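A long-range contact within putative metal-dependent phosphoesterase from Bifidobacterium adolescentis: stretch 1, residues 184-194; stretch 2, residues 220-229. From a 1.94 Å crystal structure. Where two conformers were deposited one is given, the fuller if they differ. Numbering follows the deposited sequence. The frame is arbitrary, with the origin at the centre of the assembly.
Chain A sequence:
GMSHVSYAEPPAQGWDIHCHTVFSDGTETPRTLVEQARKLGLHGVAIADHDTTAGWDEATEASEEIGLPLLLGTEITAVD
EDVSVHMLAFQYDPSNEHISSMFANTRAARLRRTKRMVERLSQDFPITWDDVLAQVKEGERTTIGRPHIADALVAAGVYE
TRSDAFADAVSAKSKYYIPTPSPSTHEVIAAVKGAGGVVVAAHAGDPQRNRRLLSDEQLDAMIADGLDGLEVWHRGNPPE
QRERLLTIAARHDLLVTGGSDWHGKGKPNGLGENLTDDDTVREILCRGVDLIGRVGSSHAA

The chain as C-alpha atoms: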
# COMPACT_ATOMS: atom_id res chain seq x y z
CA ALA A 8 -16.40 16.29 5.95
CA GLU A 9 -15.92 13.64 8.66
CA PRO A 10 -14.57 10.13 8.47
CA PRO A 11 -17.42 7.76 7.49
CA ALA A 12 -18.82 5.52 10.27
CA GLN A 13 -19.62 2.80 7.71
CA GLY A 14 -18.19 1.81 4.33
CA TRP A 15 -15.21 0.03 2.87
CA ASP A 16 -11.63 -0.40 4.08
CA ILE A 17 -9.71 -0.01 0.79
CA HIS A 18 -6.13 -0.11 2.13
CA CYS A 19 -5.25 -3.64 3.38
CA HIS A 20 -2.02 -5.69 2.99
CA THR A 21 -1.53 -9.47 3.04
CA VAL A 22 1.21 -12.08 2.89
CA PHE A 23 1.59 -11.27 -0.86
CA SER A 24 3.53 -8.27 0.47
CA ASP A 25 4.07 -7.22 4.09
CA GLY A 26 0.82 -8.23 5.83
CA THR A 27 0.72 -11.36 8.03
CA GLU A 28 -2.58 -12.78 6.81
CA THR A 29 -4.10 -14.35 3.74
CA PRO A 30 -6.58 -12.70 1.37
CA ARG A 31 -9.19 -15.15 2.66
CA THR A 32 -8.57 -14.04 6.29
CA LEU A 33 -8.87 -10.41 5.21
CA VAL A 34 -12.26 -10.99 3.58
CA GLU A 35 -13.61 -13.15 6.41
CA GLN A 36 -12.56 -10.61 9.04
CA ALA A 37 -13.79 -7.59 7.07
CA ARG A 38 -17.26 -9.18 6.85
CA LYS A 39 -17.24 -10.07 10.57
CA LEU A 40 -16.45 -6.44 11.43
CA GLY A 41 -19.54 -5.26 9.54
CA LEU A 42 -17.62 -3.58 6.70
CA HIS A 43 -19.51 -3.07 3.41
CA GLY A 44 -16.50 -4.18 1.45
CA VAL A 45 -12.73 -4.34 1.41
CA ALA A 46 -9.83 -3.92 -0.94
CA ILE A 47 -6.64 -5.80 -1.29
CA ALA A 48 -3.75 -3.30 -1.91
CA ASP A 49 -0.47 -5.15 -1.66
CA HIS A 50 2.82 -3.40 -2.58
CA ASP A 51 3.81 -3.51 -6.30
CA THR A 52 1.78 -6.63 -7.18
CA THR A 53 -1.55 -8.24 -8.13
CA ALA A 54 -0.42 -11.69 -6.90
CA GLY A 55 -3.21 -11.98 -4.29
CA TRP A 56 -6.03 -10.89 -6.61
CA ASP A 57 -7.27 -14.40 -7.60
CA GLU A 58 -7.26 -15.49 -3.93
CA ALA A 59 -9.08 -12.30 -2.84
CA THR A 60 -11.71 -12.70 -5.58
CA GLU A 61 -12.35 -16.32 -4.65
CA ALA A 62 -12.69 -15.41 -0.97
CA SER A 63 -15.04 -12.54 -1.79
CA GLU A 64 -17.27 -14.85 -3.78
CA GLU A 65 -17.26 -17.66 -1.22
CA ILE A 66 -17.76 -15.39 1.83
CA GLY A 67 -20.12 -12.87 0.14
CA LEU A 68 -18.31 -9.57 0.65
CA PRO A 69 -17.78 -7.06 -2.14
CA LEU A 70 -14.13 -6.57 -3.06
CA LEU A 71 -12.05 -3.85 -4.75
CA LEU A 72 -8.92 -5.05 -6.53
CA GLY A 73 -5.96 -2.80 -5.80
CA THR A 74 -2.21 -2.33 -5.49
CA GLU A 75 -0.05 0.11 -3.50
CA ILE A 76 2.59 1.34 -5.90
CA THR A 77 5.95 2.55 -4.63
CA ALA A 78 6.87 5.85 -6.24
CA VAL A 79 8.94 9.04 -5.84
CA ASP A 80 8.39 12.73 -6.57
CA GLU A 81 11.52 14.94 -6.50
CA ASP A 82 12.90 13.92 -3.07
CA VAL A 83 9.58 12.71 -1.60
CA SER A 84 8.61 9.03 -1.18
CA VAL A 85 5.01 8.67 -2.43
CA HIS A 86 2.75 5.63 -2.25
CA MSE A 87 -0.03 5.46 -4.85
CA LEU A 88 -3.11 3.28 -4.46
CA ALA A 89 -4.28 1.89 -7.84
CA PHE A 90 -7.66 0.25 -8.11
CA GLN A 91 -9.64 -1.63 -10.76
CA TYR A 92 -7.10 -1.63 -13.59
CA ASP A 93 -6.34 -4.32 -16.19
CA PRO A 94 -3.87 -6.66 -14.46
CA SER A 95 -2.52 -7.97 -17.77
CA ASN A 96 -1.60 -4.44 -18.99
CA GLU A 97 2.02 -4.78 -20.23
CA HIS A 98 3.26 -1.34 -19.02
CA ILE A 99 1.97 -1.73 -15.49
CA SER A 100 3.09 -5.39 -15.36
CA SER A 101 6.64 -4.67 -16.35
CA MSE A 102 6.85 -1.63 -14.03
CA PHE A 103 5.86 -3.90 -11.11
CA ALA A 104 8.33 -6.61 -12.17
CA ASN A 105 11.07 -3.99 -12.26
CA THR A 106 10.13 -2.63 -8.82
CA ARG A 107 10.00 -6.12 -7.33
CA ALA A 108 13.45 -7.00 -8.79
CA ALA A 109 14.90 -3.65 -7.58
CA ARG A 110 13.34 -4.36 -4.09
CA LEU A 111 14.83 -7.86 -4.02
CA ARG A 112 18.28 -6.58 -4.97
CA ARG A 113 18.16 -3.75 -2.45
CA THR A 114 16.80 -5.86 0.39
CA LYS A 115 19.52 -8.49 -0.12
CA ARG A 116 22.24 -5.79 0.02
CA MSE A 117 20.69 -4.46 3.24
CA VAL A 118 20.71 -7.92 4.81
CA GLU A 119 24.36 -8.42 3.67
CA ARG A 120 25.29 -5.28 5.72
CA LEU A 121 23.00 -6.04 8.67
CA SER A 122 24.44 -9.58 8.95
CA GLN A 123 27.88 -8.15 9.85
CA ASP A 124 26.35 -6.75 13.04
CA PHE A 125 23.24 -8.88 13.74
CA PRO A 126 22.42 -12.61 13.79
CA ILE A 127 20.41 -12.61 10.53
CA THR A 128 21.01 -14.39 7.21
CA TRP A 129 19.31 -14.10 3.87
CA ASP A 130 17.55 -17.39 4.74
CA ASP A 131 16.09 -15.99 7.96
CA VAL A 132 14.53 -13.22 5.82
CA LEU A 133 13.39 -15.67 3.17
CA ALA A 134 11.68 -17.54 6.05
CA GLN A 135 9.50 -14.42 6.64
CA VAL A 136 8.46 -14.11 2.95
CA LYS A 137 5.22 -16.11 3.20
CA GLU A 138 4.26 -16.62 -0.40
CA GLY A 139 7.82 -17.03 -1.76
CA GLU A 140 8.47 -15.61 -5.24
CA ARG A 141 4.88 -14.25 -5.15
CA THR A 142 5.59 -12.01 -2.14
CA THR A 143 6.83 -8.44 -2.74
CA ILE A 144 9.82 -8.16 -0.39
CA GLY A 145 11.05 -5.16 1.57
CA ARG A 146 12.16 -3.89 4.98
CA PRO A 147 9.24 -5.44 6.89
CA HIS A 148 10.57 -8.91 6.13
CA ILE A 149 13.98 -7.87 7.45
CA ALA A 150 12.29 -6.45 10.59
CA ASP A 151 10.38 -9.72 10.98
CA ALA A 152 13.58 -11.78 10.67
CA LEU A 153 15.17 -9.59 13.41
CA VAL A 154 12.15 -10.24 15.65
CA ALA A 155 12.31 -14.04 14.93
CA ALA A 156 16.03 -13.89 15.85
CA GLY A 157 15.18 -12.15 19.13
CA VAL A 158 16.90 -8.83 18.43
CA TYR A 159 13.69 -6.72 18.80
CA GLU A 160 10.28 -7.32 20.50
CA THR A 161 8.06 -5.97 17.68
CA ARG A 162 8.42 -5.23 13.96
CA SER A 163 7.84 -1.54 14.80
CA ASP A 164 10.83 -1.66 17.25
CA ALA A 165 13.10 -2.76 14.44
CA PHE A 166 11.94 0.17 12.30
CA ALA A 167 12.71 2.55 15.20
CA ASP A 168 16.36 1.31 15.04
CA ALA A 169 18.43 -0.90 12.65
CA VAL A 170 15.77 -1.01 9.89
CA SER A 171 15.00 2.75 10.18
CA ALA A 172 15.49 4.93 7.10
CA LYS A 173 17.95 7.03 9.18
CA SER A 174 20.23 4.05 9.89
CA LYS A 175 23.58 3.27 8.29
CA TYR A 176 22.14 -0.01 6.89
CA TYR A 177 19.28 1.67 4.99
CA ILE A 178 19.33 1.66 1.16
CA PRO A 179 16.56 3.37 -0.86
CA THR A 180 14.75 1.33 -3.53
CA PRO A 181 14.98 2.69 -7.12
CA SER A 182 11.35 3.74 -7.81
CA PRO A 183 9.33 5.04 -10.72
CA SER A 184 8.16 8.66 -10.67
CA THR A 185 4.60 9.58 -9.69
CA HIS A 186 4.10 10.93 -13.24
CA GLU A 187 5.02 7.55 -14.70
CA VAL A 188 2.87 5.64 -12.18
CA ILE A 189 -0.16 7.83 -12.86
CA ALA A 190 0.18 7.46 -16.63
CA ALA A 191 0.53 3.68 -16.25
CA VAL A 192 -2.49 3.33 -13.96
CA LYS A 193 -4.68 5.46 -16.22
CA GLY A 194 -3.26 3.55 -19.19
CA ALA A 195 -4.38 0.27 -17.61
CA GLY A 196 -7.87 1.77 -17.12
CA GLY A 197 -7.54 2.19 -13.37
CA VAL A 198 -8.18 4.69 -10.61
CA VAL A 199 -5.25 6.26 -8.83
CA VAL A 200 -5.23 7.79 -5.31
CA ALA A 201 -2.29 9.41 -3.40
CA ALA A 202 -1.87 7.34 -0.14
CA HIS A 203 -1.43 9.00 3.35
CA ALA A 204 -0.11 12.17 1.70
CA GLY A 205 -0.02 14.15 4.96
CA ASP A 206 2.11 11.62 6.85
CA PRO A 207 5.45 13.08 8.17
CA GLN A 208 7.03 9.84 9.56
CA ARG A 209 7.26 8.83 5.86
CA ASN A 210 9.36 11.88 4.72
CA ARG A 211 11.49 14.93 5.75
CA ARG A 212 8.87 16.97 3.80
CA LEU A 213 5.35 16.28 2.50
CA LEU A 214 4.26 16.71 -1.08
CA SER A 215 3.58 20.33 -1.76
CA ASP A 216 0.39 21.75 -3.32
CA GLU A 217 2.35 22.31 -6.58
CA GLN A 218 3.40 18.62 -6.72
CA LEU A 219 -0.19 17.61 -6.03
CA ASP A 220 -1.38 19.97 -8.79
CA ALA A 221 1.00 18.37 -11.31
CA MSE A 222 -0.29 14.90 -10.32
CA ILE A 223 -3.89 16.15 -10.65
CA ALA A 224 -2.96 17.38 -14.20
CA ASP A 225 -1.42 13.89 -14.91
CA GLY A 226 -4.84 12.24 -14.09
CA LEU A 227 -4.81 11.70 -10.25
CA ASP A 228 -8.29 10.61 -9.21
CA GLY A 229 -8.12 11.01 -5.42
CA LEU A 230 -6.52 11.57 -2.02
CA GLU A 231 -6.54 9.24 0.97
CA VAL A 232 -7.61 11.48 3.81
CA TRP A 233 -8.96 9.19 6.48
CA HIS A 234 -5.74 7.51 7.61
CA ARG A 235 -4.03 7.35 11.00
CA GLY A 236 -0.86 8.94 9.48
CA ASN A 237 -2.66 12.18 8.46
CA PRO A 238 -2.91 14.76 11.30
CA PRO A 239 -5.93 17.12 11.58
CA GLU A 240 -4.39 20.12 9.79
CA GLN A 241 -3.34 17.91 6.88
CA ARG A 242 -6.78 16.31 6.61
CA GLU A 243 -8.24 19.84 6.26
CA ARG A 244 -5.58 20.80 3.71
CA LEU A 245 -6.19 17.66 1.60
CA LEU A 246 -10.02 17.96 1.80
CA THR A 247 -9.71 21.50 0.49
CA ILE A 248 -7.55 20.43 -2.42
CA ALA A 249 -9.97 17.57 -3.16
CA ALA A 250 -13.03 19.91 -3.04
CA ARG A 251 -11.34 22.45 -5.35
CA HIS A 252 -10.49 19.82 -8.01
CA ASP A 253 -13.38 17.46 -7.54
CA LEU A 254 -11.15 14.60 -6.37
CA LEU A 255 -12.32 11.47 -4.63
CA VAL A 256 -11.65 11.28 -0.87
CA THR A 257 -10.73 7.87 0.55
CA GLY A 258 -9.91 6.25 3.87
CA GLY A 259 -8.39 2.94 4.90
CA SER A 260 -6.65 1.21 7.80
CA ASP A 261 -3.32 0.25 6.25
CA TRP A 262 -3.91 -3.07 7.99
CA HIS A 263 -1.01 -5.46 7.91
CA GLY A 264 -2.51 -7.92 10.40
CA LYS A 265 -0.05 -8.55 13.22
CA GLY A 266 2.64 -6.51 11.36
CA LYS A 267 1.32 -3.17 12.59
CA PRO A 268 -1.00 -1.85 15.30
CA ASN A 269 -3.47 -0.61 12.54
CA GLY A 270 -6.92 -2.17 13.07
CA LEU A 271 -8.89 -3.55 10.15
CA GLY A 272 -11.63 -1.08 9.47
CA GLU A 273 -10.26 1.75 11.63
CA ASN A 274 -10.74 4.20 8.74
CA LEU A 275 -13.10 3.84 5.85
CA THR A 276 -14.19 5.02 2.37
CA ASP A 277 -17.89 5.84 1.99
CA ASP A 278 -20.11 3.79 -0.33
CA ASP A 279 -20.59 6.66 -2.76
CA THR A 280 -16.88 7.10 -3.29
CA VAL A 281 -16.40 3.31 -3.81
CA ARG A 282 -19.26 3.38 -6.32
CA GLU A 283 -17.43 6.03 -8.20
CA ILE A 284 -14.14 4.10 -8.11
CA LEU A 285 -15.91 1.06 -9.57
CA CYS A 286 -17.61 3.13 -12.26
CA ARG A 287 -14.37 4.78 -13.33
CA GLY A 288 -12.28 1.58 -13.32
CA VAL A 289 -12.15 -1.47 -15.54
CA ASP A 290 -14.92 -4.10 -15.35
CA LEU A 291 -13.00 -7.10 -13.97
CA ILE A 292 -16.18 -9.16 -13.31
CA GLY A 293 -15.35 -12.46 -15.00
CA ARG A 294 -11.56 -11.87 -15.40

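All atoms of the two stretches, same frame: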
# COMPACT_ATOMS: atom_id res chain seq x y z
N SER A 184 8.73 7.38 -11.07
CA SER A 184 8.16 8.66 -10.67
C SER A 184 6.63 8.55 -10.57
O SER A 184 5.99 7.68 -11.18
CB SER A 184 8.50 9.75 -11.67
OG SER A 184 7.78 9.50 -12.86
N THR A 185 6.05 9.45 -9.79
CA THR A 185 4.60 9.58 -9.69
C THR A 185 3.97 9.88 -11.06
O THR A 185 2.92 9.35 -11.34
CB THR A 185 4.18 10.67 -8.70
OG1 THR A 185 4.83 11.90 -9.03
CG2 THR A 185 4.55 10.25 -7.26
N HIS A 186 4.64 10.65 -11.91
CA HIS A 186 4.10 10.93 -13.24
C HIS A 186 4.02 9.67 -14.11
O HIS A 186 3.06 9.48 -14.86
CB HIS A 186 4.92 12.00 -13.96
CG HIS A 186 5.28 13.16 -13.08
ND1 HIS A 186 4.33 13.92 -12.43
CD2 HIS A 186 6.49 13.69 -12.75
CE1 HIS A 186 4.94 14.86 -11.72
NE2 HIS A 186 6.25 14.74 -11.90
N GLU A 187 5.02 8.81 -13.99
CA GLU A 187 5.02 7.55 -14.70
C GLU A 187 3.98 6.62 -14.13
O GLU A 187 3.25 6.00 -14.90
CB GLU A 187 6.37 6.81 -14.66
CG GLU A 187 6.23 5.54 -15.50
CD GLU A 187 7.43 4.64 -15.59
OE1 GLU A 187 8.41 4.83 -14.83
OE2 GLU A 187 7.36 3.72 -16.45
N VAL A 188 3.90 6.50 -12.82
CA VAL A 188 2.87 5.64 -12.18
C VAL A 188 1.46 6.07 -12.56
O VAL A 188 0.62 5.24 -12.97
CB VAL A 188 3.07 5.60 -10.66
CG1 VAL A 188 1.82 4.99 -9.93
CG2 VAL A 188 4.37 4.79 -10.32
N ILE A 189 1.18 7.36 -12.49
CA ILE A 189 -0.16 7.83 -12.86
C ILE A 189 -0.52 7.54 -14.32
O ILE A 189 -1.63 7.07 -14.62
CB ILE A 189 -0.39 9.30 -12.53
CG1 ILE A 189 -0.39 9.52 -11.01
CG2 ILE A 189 -1.74 9.76 -13.10
CD1 ILE A 189 -0.25 10.97 -10.62
N ALA A 190 0.41 7.79 -15.25
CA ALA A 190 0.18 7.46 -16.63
C ALA A 190 -0.09 5.97 -16.82
O ALA A 190 -0.94 5.61 -17.64
CB ALA A 190 1.35 7.92 -17.52
N ALA A 191 0.66 5.11 -16.10
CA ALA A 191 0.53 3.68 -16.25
C ALA A 191 -0.82 3.22 -15.71
O ALA A 191 -1.47 2.37 -16.32
CB ALA A 191 1.69 2.92 -15.58
N VAL A 192 -1.25 3.78 -14.57
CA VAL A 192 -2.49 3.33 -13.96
C VAL A 192 -3.67 3.74 -14.84
O VAL A 192 -4.54 2.90 -15.15
CB VAL A 192 -2.67 3.83 -12.51
CG1 VAL A 192 -4.13 3.49 -12.01
CG2 VAL A 192 -1.62 3.19 -11.58
N LYS A 193 -3.67 5.00 -15.28
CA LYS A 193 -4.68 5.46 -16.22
C LYS A 193 -4.60 4.69 -17.53
O LYS A 193 -5.63 4.33 -18.11
CB LYS A 193 -4.53 6.97 -16.49
CG LYS A 193 -4.72 7.89 -15.32
CD LYS A 193 -5.79 7.49 -14.28
CE LYS A 193 -7.15 7.82 -14.76
NZ LYS A 193 -8.31 7.37 -13.88
N GLY A 194 -3.40 4.39 -18.00
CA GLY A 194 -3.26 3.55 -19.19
C GLY A 194 -3.96 2.22 -19.08
O GLY A 194 -4.56 1.72 -20.06
N ASP A 220 -0.74 19.40 -7.62
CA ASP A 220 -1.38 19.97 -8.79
C ASP A 220 -0.90 19.30 -10.06
O ASP A 220 -1.72 18.97 -10.89
CB ASP A 220 -1.19 21.47 -8.90
CG ASP A 220 -2.04 22.25 -7.89
OD1 ASP A 220 -3.04 21.70 -7.38
OD2 ASP A 220 -1.68 23.41 -7.62
N ALA A 221 0.40 19.04 -10.15
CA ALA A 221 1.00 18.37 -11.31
C ALA A 221 0.53 16.92 -11.45
O ALA A 221 0.29 16.42 -12.57
CB ALA A 221 2.50 18.48 -11.26
N MSE A 222 0.36 16.24 -10.32
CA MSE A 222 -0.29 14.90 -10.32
C MSE A 222 -1.77 14.94 -10.72
O MSE A 222 -2.22 14.07 -11.50
CB MSE A 222 -0.14 14.21 -8.98
CG MSE A 222 1.29 13.85 -8.71
SE MSE A 222 1.53 13.51 -6.81
CE MSE A 222 0.58 11.86 -6.58
N ILE A 223 -2.51 15.95 -10.23
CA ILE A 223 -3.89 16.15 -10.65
C ILE A 223 -3.93 16.34 -12.18
O ILE A 223 -4.74 15.70 -12.86
CB ILE A 223 -4.58 17.32 -9.90
CG1 ILE A 223 -4.80 16.97 -8.40
CG2 ILE A 223 -5.90 17.75 -10.56
CD1 ILE A 223 -5.14 18.21 -7.47
N ALA A 224 -3.05 17.19 -12.73
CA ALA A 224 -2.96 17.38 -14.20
C ALA A 224 -2.58 16.07 -14.94
O ALA A 224 -2.97 15.91 -16.07
CB ALA A 224 -1.95 18.50 -14.54
N ASP A 225 -1.80 15.18 -14.32
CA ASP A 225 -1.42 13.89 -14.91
C ASP A 225 -2.60 12.90 -15.01
O ASP A 225 -2.49 11.92 -15.74
CB ASP A 225 -0.35 13.18 -14.07
CG ASP A 225 1.01 13.89 -14.03
OD1 ASP A 225 1.33 14.71 -14.94
OD2 ASP A 225 1.76 13.60 -13.04
N GLY A 226 -3.67 13.15 -14.25
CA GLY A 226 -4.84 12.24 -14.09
C GLY A 226 -5.13 11.66 -12.69
O GLY A 226 -5.90 10.73 -12.57
N LEU A 227 -4.54 12.19 -11.62
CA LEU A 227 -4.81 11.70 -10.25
C LEU A 227 -6.30 11.75 -9.94
O LEU A 227 -6.94 12.78 -10.11
CB LEU A 227 -4.02 12.48 -9.19
CG LEU A 227 -4.17 12.00 -7.74
CD1 LEU A 227 -3.42 10.66 -7.50
CD2 LEU A 227 -3.65 13.09 -6.76
N ASP A 228 -6.86 10.64 -9.48
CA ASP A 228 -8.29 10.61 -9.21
C ASP A 228 -8.65 11.06 -7.80
O ASP A 228 -9.75 11.55 -7.57
CB ASP A 228 -8.82 9.20 -9.42
CG ASP A 228 -8.74 8.75 -10.86
OD1 ASP A 228 -9.67 9.09 -11.60
OD2 ASP A 228 -7.76 8.03 -11.22
N GLY A 229 -7.76 10.82 -6.83
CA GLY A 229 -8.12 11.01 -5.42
C GLY A 229 -6.99 11.11 -4.42
O GLY A 229 -5.83 10.90 -4.75

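Residues 185-194 form a helix that lies beside the helix ending near Asp225, the two running in the same general direction with 25° between their axes and a closest axial approach of 9.7 Å. The nearest CA atoms across the contact are those of His186 and Asp225, 6.5 Å apart, and the contact buries 436 Å² in all.

Ser184 starts the first helix as its N-cap: its OG accepts a hydrogen bond from Glu187 N at 3.1 Å, satisfying an amide that has no partner in a preceding turn. Thr185 then points toward the second stretch and packs loosely, its OG1 lying 4.1 Å from CG of the selenomethionine Met222. His186 makes the first polar link. Its ND1 donates to Asp225 OD2 at 2.7 Å, with an N-H...acceptor angle of 164°, so the carboxylate oxygen sits near the ring plane, in line with the N-H.

One turn on, Ile189 fills the center of the contact. Its CD1 reaches Met222 CB at 3.6 Å and Leu227 CB at 4.3 Å, while its CG2 rests 3.5 Å from Asp225 O, against the backbone where the second helix gives way to loop. There Gly226, with phi of 117°, closes a Schellman motif: Leu227 N bonds back to Met222 O at 3.0 Å and Gly226 N to Ile223 O at 3.1 Å. A CB on Gly226 would be jammed against the carbonyl oxygen of Asp225 and would also lie only 3.2 Å from Lys193 CG.

Lys193 passes over this turn, its CD 3.7 Å from Gly226 O, and extends to Asp228. Its NZ forms a salt bridge with the carboxylate, through a hydrogen bond to Asp228 OD2 at 2.8 Å and a weak one to Asp228 OD1 at 3.2 Å. Polar pairs at His186 and Lys193 thus flank the apolar contacts of Ile189 along the helix.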